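Local coordinates for histidine kinase (Methanosarcina mazei, PDB 3LI9), which probably passes signals across the membrane by phosphorylating a histidine, the chain here being its extracellular PDC-fold (Cache) sensor domain, at residues S60-I65 and I73-G78; Y106-N111 and I115-V120. One frame throughout, in Å; residues are numbered along the deposited sequence.

Interaction 1: residues S60-I65 and I73-G78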
loop_
_atom_site.group_PDB
_atom_site.type_symbol
_atom_site.label_atom_id
_atom_site.label_comp_id
_atom_site.label_asym_id
_atom_site.label_seq_id
_atom_site.Cartn_x
_atom_site.Cartn_y
_atom_site.Cartn_z
ATOM N N SER A 60 6.467 -21.184 9.962
ATOM C CA SER A 60 7.763 -21.253 9.297
ATOM C C SER A 60 7.667 -20.708 7.860
ATOM O O SER A 60 8.645 -20.090 7.331
ATOM C CB SER A 60 8.224 -22.685 9.223
ATOM O OG SER A 60 8.670 -22.997 10.535
ATOM N N ILE A 61 6.564 -21.015 7.195
ATOM C CA ILE A 61 6.346 -20.573 5.799
ATOM C C ILE A 61 6.302 -19.030 5.749
ATOM O O ILE A 61 7.007 -18.389 4.915
ATOM C CB ILE A 61 5.053 -21.184 5.226
ATOM C CG1 ILE A 61 5.302 -22.709 4.920
ATOM C CG2 ILE A 61 4.584 -20.367 3.942
ATOM C CD1 ILE A 61 3.980 -23.557 4.726
ATOM N N ILE A 62 5.520 -18.394 6.629
ATOM C CA ILE A 62 5.416 -16.916 6.505
ATOM C C ILE A 62 6.730 -16.280 6.934
ATOM O O ILE A 62 7.073 -15.212 6.400
ATOM C CB ILE A 62 4.254 -16.291 7.296
ATOM C CG1 ILE A 62 4.302 -16.644 8.797
ATOM C CG2 ILE A 62 2.949 -16.845 6.707
ATOM C CD1 ILE A 62 3.134 -15.925 9.696
ATOM N N LYS A 63 7.472 -16.912 7.851
ATOM C CA LYS A 63 8.800 -16.385 8.246
ATOM C C LYS A 63 9.783 -16.458 7.100
ATOM O O LYS A 63 10.553 -15.494 6.877
ATOM C CB LYS A 63 9.346 -17.168 9.437
ATOM C CG LYS A 63 10.654 -16.575 9.994
ATOM C CD LYS A 63 11.129 -17.246 11.297
ATOM C CE LYS A 63 10.099 -17.077 12.376
ATOM N NZ LYS A 63 10.447 -17.969 13.529
ATOM N N ARG A 64 9.716 -17.559 6.345
ATOM C CA ARG A 64 10.602 -17.700 5.163
ATOM C C ARG A 64 10.261 -16.628 4.115
ATOM O O ARG A 64 11.149 -16.010 3.519
ATOM C CB ARG A 64 10.551 -19.139 4.609
ATOM C CG ARG A 64 11.446 -19.351 3.390
ATOM C CD ARG A 64 12.917 -19.194 3.883
ATOM N NE ARG A 64 13.885 -19.632 2.806
ATOM C CZ ARG A 64 14.253 -20.920 2.654
ATOM N NH1 ARG A 64 13.789 -21.841 3.434
ATOM N NH2 ARG A 64 15.168 -21.233 1.733
ATOM N N ILE A 65 8.954 -16.424 3.863
ATOM C CA ILE A 65 8.576 -15.449 2.837
ATOM C C ILE A 65 9.059 -14.058 3.310
ATOM O O ILE A 65 9.518 -13.247 2.512
ATOM C CB ILE A 65 7.030 -15.476 2.681
ATOM C CG1 ILE A 65 6.617 -16.781 1.987
ATOM C CG2 ILE A 65 6.543 -14.234 1.819
ATOM C CD1 ILE A 65 5.101 -16.971 1.918
ATOM N N ILE A 73 8.039 -5.927 5.581
ATOM C CA ILE A 73 8.341 -5.869 6.981
ATOM C C ILE A 73 7.444 -6.817 7.831
ATOM O O ILE A 73 7.705 -7.029 8.995
ATOM C CB ILE A 73 8.239 -4.395 7.497
ATOM C CG1 ILE A 73 8.970 -4.232 8.823
ATOM C CG2 ILE A 73 6.736 -3.939 7.614
ATOM C CD1 ILE A 73 9.292 -2.701 9.135
ATOM N N GLY A 74 6.404 -7.354 7.217
ATOM C CA GLY A 74 5.546 -8.266 7.904
ATOM C C GLY A 74 4.907 -9.207 6.891
ATOM O O GLY A 74 4.627 -8.843 5.750
ATOM N N VAL A 75 4.647 -10.418 7.342
ATOM C CA VAL A 75 3.861 -11.381 6.558
ATOM C C VAL A 75 2.973 -12.087 7.595
ATOM O O VAL A 75 3.397 -12.415 8.713
ATOM C CB VAL A 75 4.754 -12.473 5.878
ATOM C CG1 VAL A 75 3.890 -13.521 5.029
ATOM C CG2 VAL A 75 5.788 -11.826 4.961
ATOM N N TYR A 76 1.705 -12.276 7.203
ATOM C CA TYR A 76 0.770 -12.758 8.214
ATOM C C TYR A 76 -0.362 -13.585 7.642
ATOM O O TYR A 76 -0.697 -13.494 6.453
ATOM C CB TYR A 76 0.256 -11.612 9.070
ATOM C CG TYR A 76 -0.338 -10.442 8.282
ATOM C CD1 TYR A 76 -1.663 -10.453 7.927
ATOM C CD2 TYR A 76 0.494 -9.402 7.800
ATOM C CE1 TYR A 76 -2.241 -9.384 7.176
ATOM C CE2 TYR A 76 -0.042 -8.370 7.063
ATOM C CZ TYR A 76 -1.394 -8.363 6.763
ATOM O OH TYR A 76 -1.868 -7.297 6.047
ATOM N N LEU A 77 -1.024 -14.340 8.553
ATOM C CA LEU A 77 -2.229 -15.065 8.196
ATOM C C LEU A 77 -3.224 -14.728 9.341
ATOM O O LEU A 77 -2.800 -14.524 10.521
ATOM C CB LEU A 77 -1.941 -16.577 8.282
ATOM C CG LEU A 77 -0.939 -17.052 7.214
ATOM C CD1 LEU A 77 -0.534 -18.518 7.558
ATOM C CD2 LEU A 77 -1.550 -16.988 5.818
ATOM N N GLY A 78 -4.514 -14.599 9.007
ATOM C CA GLY A 78 -5.490 -14.397 10.093
ATOM C C GLY A 78 -6.719 -15.240 9.693
ATOM O O GLY A 78 -7.210 -15.105 8.613
#
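Ile62 and Val75 carry this contact, a compact example of a helix laid over a β-strand chiefly through branched aliphatic side chains. Their side chains lie side by side, pointing opposite ways, and the isoleucine branch point meets a valine methyl: Ile62 CB lies 3.6 Å from Val75 CG1. The same methyl also meets Ile62 CG2, while Val75 CB rests against the helix backbone, 3.6 Å from Ile62 O. In Ile62, CG1 sits between the backbone N and the carbonyl carbon (chi1 56°), which carries CD1 across the strand backbone, to within 3.7 Å of Val75 O, and turns CG2 toward Leu77. There the leucine branch point packs on it, Leu77 CG to Ile62 CG2 being 3.9 Å. One turn further along the helix, Ile65 CG2 meets the other valine methyl, Val75 CG2, at 4.0 Å, the two side chains crossing at about a right angle. Val75 thus spends one methyl on each isoleucine, and an alanine here would probably open a gap beneath both. The axes of the short segments approach to 7.8 Å and run roughly antiparallel, at 155°. Tyr76 points to the reverse side of the strand, where its OH bonds Asp154. Pro105 and Cys107 of strand 105-108 also touch Ile62. Leu43 of helix 13-48 meets both Ile62 and Val75, so helices 55-67 and 13-48 pack together on the same face of the sheet.

Interaction 2: residues Y106-N111 and I115-V120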
loop_
_atom_site.group_PDB
_atom_site.type_symbol
_atom_site.label_atom_id
_atom_site.label_comp_id
_atom_site.label_asym_id
_atom_site.label_seq_id
_atom_site.Cartn_x
_atom_site.Cartn_y
_atom_site.Cartn_z
ATOM N N TYR A 106 1.387 -12.876 13.158
ATOM C CA TYR A 106 1.928 -11.689 12.448
ATOM C C TYR A 106 3.440 -11.796 12.584
ATOM O O TYR A 106 3.999 -11.512 13.658
ATOM C CB TYR A 106 1.390 -10.404 13.100
ATOM C CG TYR A 106 1.964 -9.136 12.500
ATOM C CD1 TYR A 106 1.960 -8.956 11.145
ATOM C CD2 TYR A 106 2.468 -8.111 13.310
ATOM C CE1 TYR A 106 2.465 -7.735 10.546
ATOM C CE2 TYR A 106 2.963 -6.945 12.736
ATOM C CZ TYR A 106 2.911 -6.762 11.360
ATOM O OH TYR A 106 3.433 -5.643 10.766
ATOM N N CYS A 107 4.103 -12.278 11.533
ATOM C CA CYS A 107 5.561 -12.476 11.547
ATOM C C CYS A 107 6.160 -11.184 10.998
ATOM O O CYS A 107 5.860 -10.801 9.878
ATOM C CB CYS A 107 5.887 -13.690 10.687
ATOM S SG CYS A 107 7.694 -13.906 10.629
ATOM N N ASN A 108 6.944 -10.493 11.821
ATOM C CA ASN A 108 7.416 -9.142 11.429
ATOM C C ASN A 108 8.766 -8.783 11.960
ATOM O O ASN A 108 9.251 -9.387 12.909
ATOM C CB ASN A 108 6.382 -8.084 11.883
ATOM C CG ASN A 108 6.355 -7.933 13.399
ATOM O OD1 ASN A 108 5.619 -8.674 14.154
ATOM N ND2 ASN A 108 7.185 -7.068 13.879
ATOM N N LYS A 109 9.352 -7.775 11.354
ATOM C CA LYS A 109 10.553 -7.152 11.919
ATOM C C LYS A 109 10.393 -5.663 12.220
ATOM O O LYS A 109 11.388 -4.883 12.128
ATOM C CB LYS A 109 11.752 -7.464 10.996
ATOM C CG LYS A 109 11.571 -7.039 9.638
ATOM C CD LYS A 109 12.823 -7.412 8.735
ATOM C CE LYS A 109 12.971 -8.878 8.499
ATOM N NZ LYS A 109 13.925 -9.024 7.306
ATOM N N ILE A 110 9.203 -5.263 12.641
ATOM C CA ILE A 110 8.850 -3.864 12.928
ATOM C C ILE A 110 9.786 -3.277 13.945
ATOM O O ILE A 110 10.246 -2.153 13.764
ATOM C CB ILE A 110 7.411 -3.762 13.527
ATOM C CG1 ILE A 110 6.296 -4.169 12.547
ATOM C CG2 ILE A 110 7.058 -2.285 14.069
ATOM C CD1 ILE A 110 6.126 -3.203 11.381
ATOM N N ASN A 111 10.112 -4.027 14.989
ATOM C CA ASN A 111 10.892 -3.483 16.080
ATOM C C ASN A 111 12.342 -3.868 15.900
ATOM O O ASN A 111 13.169 -3.581 16.794
ATOM C CB ASN A 111 10.379 -4.018 17.449
ATOM C CG ASN A 111 8.999 -3.467 17.826
ATOM O OD1 ASN A 111 8.009 -3.494 17.063
ATOM N ND2 ASN A 111 8.916 -2.971 19.040
ATOM N N ILE A 115 10.057 -11.485 14.803
ATOM C CA ILE A 115 9.257 -12.108 15.850
ATOM C C ILE A 115 7.879 -12.494 15.313
ATOM O O ILE A 115 7.493 -12.047 14.220
ATOM C CB ILE A 115 9.090 -11.252 17.110
ATOM C CG1 ILE A 115 8.283 -10.039 16.894
ATOM C CG2 ILE A 115 10.518 -10.987 17.795
ATOM C CD1 ILE A 115 7.795 -9.446 18.276
ATOM N N ILE A 116 7.166 -13.379 16.051
ATOM C CA ILE A 116 5.781 -13.659 15.625
ATOM C C ILE A 116 4.910 -13.355 16.791
ATOM O O ILE A 116 5.145 -13.891 17.890
ATOM C CB ILE A 116 5.556 -15.129 15.160
ATOM C CG1 ILE A 116 6.486 -15.407 13.960
ATOM C CG2 ILE A 116 4.057 -15.284 14.865
ATOM C CD1 ILE A 116 6.388 -16.832 13.405
ATOM N N GLU A 117 3.942 -12.481 16.584
ATOM C CA GLU A 117 2.976 -12.099 17.657
ATOM C C GLU A 117 1.590 -12.156 17.046
ATOM O O GLU A 117 1.467 -12.097 15.841
ATOM C CB GLU A 117 3.274 -10.680 18.206
ATOM C CG GLU A 117 3.399 -9.569 17.200
ATOM C CD GLU A 117 4.339 -8.428 17.760
ATOM O OE1 GLU A 117 4.983 -7.785 16.901
ATOM O OE2 GLU A 117 4.466 -8.208 19.056
ATOM N N PRO A 118 0.517 -12.227 17.847
ATOM C CA PRO A 118 -0.811 -12.194 17.165
ATOM C C PRO A 118 -1.174 -10.839 16.492
ATOM O O PRO A 118 -0.809 -9.769 17.004
ATOM C CB PRO A 118 -1.808 -12.424 18.340
ATOM C CG PRO A 118 -1.034 -12.090 19.648
ATOM C CD PRO A 118 0.463 -12.199 19.334
ATOM N N LEU A 119 -1.905 -10.911 15.408
ATOM C CA LEU A 119 -2.526 -9.752 14.791
ATOM C C LEU A 119 -3.490 -9.186 15.860
ATOM O O LEU A 119 -3.953 -9.937 16.734
ATOM C CB LEU A 119 -3.408 -10.191 13.624
ATOM C CG LEU A 119 -2.574 -10.658 12.406
ATOM C CD1 LEU A 119 -3.542 -11.404 11.449
ATOM C CD2 LEU A 119 -1.929 -9.394 11.696
ATOM N N VAL A 120 -3.767 -7.886 15.726
ATOM C CA VAL A 120 -4.737 -7.184 16.630
ATOM C C VAL A 120 -5.775 -6.524 15.718
ATOM O O VAL A 120 -5.500 -6.212 14.512
ATOM C CB VAL A 120 -4.039 -6.190 17.662
ATOM C CG1 VAL A 120 -5.060 -5.602 18.572
ATOM C CG2 VAL A 120 -3.120 -6.938 18.583
#
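Tyr106 and Glu117 open a short antiparallel hairpin whose backbone bonds come in two pairs. In the first, Tyr106 N gives to Glu117 O at 2.8 Å, and Glu117 N returns a longer bond to Tyr106 O, 3.1 Å. In the second, Asn108 and Ile115 exchange two bonds, each nearly straight and 2.9 Å long: Asn108 N to Ile115 O and Ile115 N to Asn108 O. Between them Cys107 and Ile116 form the non-hydrogen-bonded pair, where CA-H...O contacts run from Ile116 CA to Tyr106 O and from Cys107 CA to Ile115 O. Apolar contacts lie on both faces. Beside helix 55-67, Cys107 CB packs on Ile116 CG1 at 3.7 Å. On the other face, Leu119 CD2 reaches Tyr106 CB at 3.7 Å, the side chains crossing at about a right angle, while Glu117 CG comes to the edge of the tyrosine ring. With its CG anti to the backbone N (chi1 176°), Tyr106 swings its ring away from the partner strand, and Asn108 CB lies 3.7 Å above one ring face. The phenol OH bonds Asp170 of strand 162-172. The chemistry implies a division of labour: backbone bonds fix the register, whereas the side chains tie the hairpin to helix 55-67 on one face and, through Tyr106, to strand 162-172 on the other.

In the fold
Interactions 1 and 2 come in series along the chain, their centres about 9 Å apart. They share one antiparallel sheet, in which strand 74-79 is the neighbour of strand 105-108, itself paired with strand 115-118. Probable hydrogen bonds join them directly, Val75 N to Cys107 O at 2.8 Å and Ile73 O to Lys109 N at 3.0 Å. Ile62 reaches both Val75 and Cys107, so helix 55-67 packs across strands 74-79 and 105-108. On the opposite face of the sheet, Tyr76 and Tyr106 both approach a bound small molecule, probably from the crystallisation liquor, which may mark a pocket. All four segments belong to the Cache domain, consistent with a sensor sheet backed by helices.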